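Local coordinates for protein FAD-binding oxidoreductase (Gulosibacter chungangensis, PDB 7PBG) that oxidises 4-ethylphenol, probably to 4-vinylphenol, with a covalently bound FAD as cofactor, at residues F396-S402 with Y473-H479. Residues are numbered along the deposited sequence; the frame is centred on the assembly and turned at random.
With FAD (flavin-adenine dinucleotide), chain C.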
loop_
_atom_site.group_PDB
_atom_site.type_symbol
_atom_site.label_atom_id
_atom_site.label_comp_id
_atom_site.label_asym_id
_atom_site.label_seq_id
_atom_site.Cartn_x
_atom_site.Cartn_y
_atom_site.Cartn_z
ATOM N N PHE A 396 -4.788 11.291 25.077
ATOM C CA PHE A 396 -4.521 9.845 25.195
ATOM C C PHE A 396 -5.545 9.155 24.321
ATOM O O PHE A 396 -6.655 8.972 24.755
ATOM C CB PHE A 396 -4.583 9.495 26.677
ATOM C CG PHE A 396 -4.228 8.085 27.072
ATOM C CD1 PHE A 396 -2.914 7.686 27.132
ATOM C CD2 PHE A 396 -5.218 7.154 27.377
ATOM C CE1 PHE A 396 -2.572 6.398 27.512
ATOM C CE2 PHE A 396 -4.879 5.876 27.766
ATOM C CZ PHE A 396 -3.565 5.493 27.837
ATOM N N PHE A 397 -5.163 8.820 23.082
ATOM C CA PHE A 397 -6.145 8.557 22.010
ATOM C C PHE A 397 -6.796 7.181 22.188
ATOM O O PHE A 397 -6.102 6.209 22.447
ATOM C CB PHE A 397 -5.500 8.646 20.623
ATOM C CG PHE A 397 -5.223 10.053 20.203
ATOM C CD1 PHE A 397 -6.257 10.899 19.813
ATOM C CD2 PHE A 397 -3.926 10.522 20.161
ATOM C CE1 PHE A 397 -5.997 12.218 19.471
ATOM C CE2 PHE A 397 -3.655 11.834 19.791
ATOM C CZ PHE A 397 -4.701 12.670 19.418
ATOM N N TYR A 398 -8.094 7.150 22.010
ATOM C CA TYR A 398 -8.887 5.929 21.692
ATOM C C TYR A 398 -9.435 6.128 20.292
ATOM O O TYR A 398 -10.365 6.937 20.128
ATOM C CB TYR A 398 -10.001 5.752 22.700
ATOM C CG TYR A 398 -11.002 4.676 22.349
ATOM C CD1 TYR A 398 -10.631 3.347 22.354
ATOM C CD2 TYR A 398 -12.303 4.998 22.011
ATOM C CE1 TYR A 398 -11.518 2.359 21.975
ATOM C CE2 TYR A 398 -13.219 4.006 21.692
ATOM C CZ TYR A 398 -12.814 2.686 21.649
ATOM O OH TYR A 398 -13.680 1.683 21.311
ATOM N N ALA A 399 -8.907 5.406 19.301
ATOM C CA ALA A 399 -9.295 5.674 17.891
ATOM C C ALA A 399 -9.641 4.384 17.154
ATOM O O ALA A 399 -8.845 3.907 16.358
ATOM C CB ALA A 399 -8.202 6.428 17.228
ATOM N N PRO A 400 -10.808 3.789 17.426
ATOM C CA PRO A 400 -11.162 2.577 16.716
ATOM C C PRO A 400 -11.651 2.798 15.288
ATOM O O PRO A 400 -12.261 3.796 14.965
ATOM C CB PRO A 400 -12.301 1.991 17.531
ATOM C CG PRO A 400 -12.959 3.195 18.167
ATOM C CD PRO A 400 -11.795 4.148 18.456
ATOM N N VAL A 401 -11.533 1.722 14.519
ATOM C CA VAL A 401 -11.950 1.703 13.110
ATOM C C VAL A 401 -13.109 0.709 13.009
ATOM O O VAL A 401 -13.109 -0.306 13.702
ATOM C CB VAL A 401 -10.785 1.361 12.169
ATOM C CG1 VAL A 401 -10.127 0.030 12.458
ATOM C CG2 VAL A 401 -11.196 1.493 10.707
ATOM N N SER A 402 -14.069 1.019 12.153
ATOM C CA SER A 402 -15.282 0.185 12.000
ATOM C C SER A 402 -15.879 0.352 10.598
ATOM O O SER A 402 -15.349 1.128 9.833
ATOM C CB SER A 402 -16.259 0.561 13.051
ATOM O OG SER A 402 -16.632 1.908 12.879
ATOM N N TYR A 473 -15.002 -3.301 17.156
ATOM C CA TYR A 473 -14.316 -2.018 16.840
ATOM C C TYR A 473 -12.886 -2.112 17.363
ATOM O O TYR A 473 -12.698 -2.324 18.567
ATOM C CB TYR A 473 -15.004 -0.855 17.537
ATOM C CG TYR A 473 -16.471 -0.678 17.243
ATOM C CD1 TYR A 473 -17.299 -0.071 18.172
ATOM C CD2 TYR A 473 -17.040 -1.148 16.065
ATOM C CE1 TYR A 473 -18.651 0.095 17.924
ATOM C CE2 TYR A 473 -18.396 -1.006 15.816
ATOM C CZ TYR A 473 -19.197 -0.360 16.742
ATOM O OH TYR A 473 -20.527 -0.183 16.483
ATOM N N GLY A 474 -11.936 -2.083 16.448
ATOM C CA GLY A 474 -10.542 -2.388 16.751
ATOM C C GLY A 474 -9.703 -1.132 16.666
ATOM O O GLY A 474 -9.947 -0.267 15.827
ATOM N N ILE A 475 -8.726 -1.095 17.522
ATOM C CA ILE A 475 -7.789 0.051 17.650
ATOM C C ILE A 475 -6.613 -0.272 16.743
ATOM O O ILE A 475 -6.102 -1.391 16.832
ATOM C CB ILE A 475 -7.391 0.196 19.133
ATOM C CG1 ILE A 475 -8.574 0.664 19.987
ATOM C CG2 ILE A 475 -6.190 1.101 19.274
ATOM C CD1 ILE A 475 -9.084 2.019 19.605
ATOM N N TYR A 476 -6.109 0.670 15.971
ATOM C CA TYR A 476 -4.946 0.380 15.095
ATOM C C TYR A 476 -3.776 1.325 15.384
ATOM O O TYR A 476 -2.838 1.271 14.646
ATOM C CB TYR A 476 -5.365 0.565 13.641
ATOM C CG TYR A 476 -5.966 1.915 13.405
ATOM C CD1 TYR A 476 -5.163 3.028 13.201
ATOM C CD2 TYR A 476 -7.324 2.109 13.549
ATOM C CE1 TYR A 476 -5.717 4.291 13.110
ATOM C CE2 TYR A 476 -7.896 3.359 13.425
ATOM C CZ TYR A 476 -7.078 4.456 13.231
ATOM O OH TYR A 476 -7.636 5.692 13.110
ATOM N N ARG A 477 -3.827 2.079 16.469
ATOM C CA ARG A 477 -2.697 2.933 16.916
ATOM C C ARG A 477 -2.926 3.154 18.404
ATOM O O ARG A 477 -4.044 3.469 18.790
ATOM C CB ARG A 477 -2.692 4.237 16.132
ATOM C CG ARG A 477 -1.402 5.031 16.290
ATOM C CD ARG A 477 -1.384 6.267 15.487
ATOM N NE ARG A 477 -0.244 7.122 15.758
ATOM C CZ ARG A 477 -0.090 8.286 15.182
ATOM N NH1 ARG A 477 -0.980 8.690 14.297
ATOM N NH2 ARG A 477 0.936 9.036 15.463
ATOM N N ALA A 478 -1.921 2.926 19.220
ATOM C CA ALA A 478 -2.163 3.022 20.669
ATOM C C ALA A 478 -0.902 3.421 21.424
ATOM O O ALA A 478 0.198 3.011 21.064
ATOM C CB ALA A 478 -2.709 1.699 21.130
ATOM N N HIS A 479 -1.122 4.105 22.537
ATOM C CA HIS A 479 -0.095 4.450 23.528
ATOM C C HIS A 479 0.661 3.191 23.969
ATOM O O HIS A 479 0.037 2.082 24.103
ATOM C CB HIS A 479 -0.754 5.186 24.696
ATOM C CG HIS A 479 0.196 5.870 25.615
ATOM N ND1 HIS A 479 1.021 5.201 26.526
ATOM C CD2 HIS A 479 0.439 7.186 25.796
ATOM C CE1 HIS A 479 1.735 6.108 27.223
ATOM N NE2 HIS A 479 1.356 7.343 26.818
HETATM P PA FAD C . 7.912 10.219 16.093
HETATM O O1A FAD C . 7.570 10.385 17.538
HETATM O O2A FAD C . 9.285 10.633 15.624
HETATM O O5B FAD C . 7.716 8.707 15.723
HETATM C C5B FAD C . 6.578 7.971 16.149
HETATM C C4B FAD C . 6.985 6.521 16.254
HETATM O O4B FAD C . 7.350 5.993 14.946
HETATM C C3B FAD C . 8.215 6.228 17.127
HETATM O O3B FAD C . 7.868 6.159 18.508
HETATM C C2B FAD C . 8.759 4.931 16.506
HETATM O O2B FAD C . 8.018 3.831 17.000
HETATM C C1B FAD C . 8.507 5.179 15.022
HETATM N N9A FAD C . 9.580 5.849 14.334
HETATM C C8A FAD C . 9.636 7.174 14.040
HETATM N N7A FAD C . 10.718 7.488 13.390
HETATM C C5A FAD C . 11.441 6.321 13.305
HETATM C C6A FAD C . 12.654 6.012 12.683
HETATM N N6A FAD C . 13.427 6.930 12.089
HETATM N N1A FAD C . 13.081 4.732 12.773
HETATM C C2A FAD C . 12.285 3.817 13.383
HETATM N N3A FAD C . 11.108 3.992 13.970
HETATM C C4A FAD C . 10.740 5.287 13.895
HETATM N N1 FAD C . -1.505 12.205 14.311
HETATM C C2 FAD C . -1.851 12.050 13.045
HETATM O O2 FAD C . -1.346 11.136 12.344
HETATM N N3 FAD C . -2.685 12.912 12.434
HETATM C C4 FAD C . -3.297 13.939 13.094
HETATM O O4 FAD C . -4.002 14.748 12.460
HETATM C C4X FAD C . -3.002 14.112 14.433
HETATM N N5 FAD C . -3.601 15.085 15.068
HETATM C C5X FAD C . -3.280 15.241 16.394
HETATM C C6 FAD C . -3.889 16.293 17.091
HETATM C C7 FAD C . -3.586 16.563 18.412
HETATM C C7M FAD C . -4.259 17.723 19.115
HETATM C C8 FAD C . -2.626 15.755 19.059
HETATM C C8M FAD C . -2.264 16.008 20.491
HETATM C C9 FAD C . -2.046 14.695 18.394
HETATM C C9A FAD C . -2.337 14.415 17.046
HETATM N N10 FAD C . -1.725 13.392 16.329
HETATM C C10 FAD C . -2.031 13.215 14.987
HETATM C "C1'" FAD C . -0.664 12.538 16.923
HETATM C "C2'" FAD C . 0.753 13.104 16.735
HETATM O "O2'" FAD C . 0.784 14.549 16.992
HETATM C "C3'" FAD C . 1.350 12.927 15.323
HETATM O "O3'" FAD C . 1.076 11.635 14.839
HETATM C "C4'" FAD C . 2.858 13.183 15.204
HETATM O "O4'" FAD C . 3.192 13.532 13.852
HETATM C "C5'" FAD C . 3.650 11.980 15.639
HETATM O "O5'" FAD C . 4.913 12.350 16.208
HETATM P P FAD C . 6.233 12.451 15.315
HETATM O O1P FAD C . 7.225 13.307 16.045
HETATM O O2P FAD C . 5.790 12.883 13.954
HETATM O O3P FAD C . 6.768 10.946 15.233
HETATM O O HOH W 1 -3.362 5.975 22.597
HETATM O O HOH W 2 -6.250 4.505 20.186
HETATM O O HOH W 3 -6.474 3.514 16.500
HETATM O O HOH W 4 -12.874 -3.036 13.619
#
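I475 drives its CD1 into the bend at Y398-P400, 3.3 Å from P400 N and 3.4 Å from Y398 CE1, while P400 CD sits over the centre of one face of the Y398 ring. Beside this close packing, Y476 brings its CE2 corner to 3.1 Å from A399 O and its CD2 to V401 CG1; chi1 of 54° puts CG between the backbone N and carbonyl carbon, with the CD2-CE2 side of the ring toward 399-401. Replacing Y476 by alanine takes that side away and would probably leave V401 CG1 and A399 O without this neighbour. The pairing is antiparallel, in the eight-strand sheet of the C-terminal FAD-linked oxidase region; 474-475 is one of its two edge strands within the chain. V401 N bonds G474 O (2.9 Å); the return bond, G474 N to V401 O, is weak, and water 4 donates to V401 O and accepts weakly from G474 N. Toward the flavin the chains part: water 1 links F397 O to H479 N, water 2 F397 O and A399 N to R477 O. Past these waters, F396 CE1 lies over one imidazole face of H479, offset toward its rim, the rings oblique at 51°; H479 NE2 is hydrogen-bonded to D43. R477 extends to FAD, NH2 bonding O3' (2.7 Å) and NH1 O2.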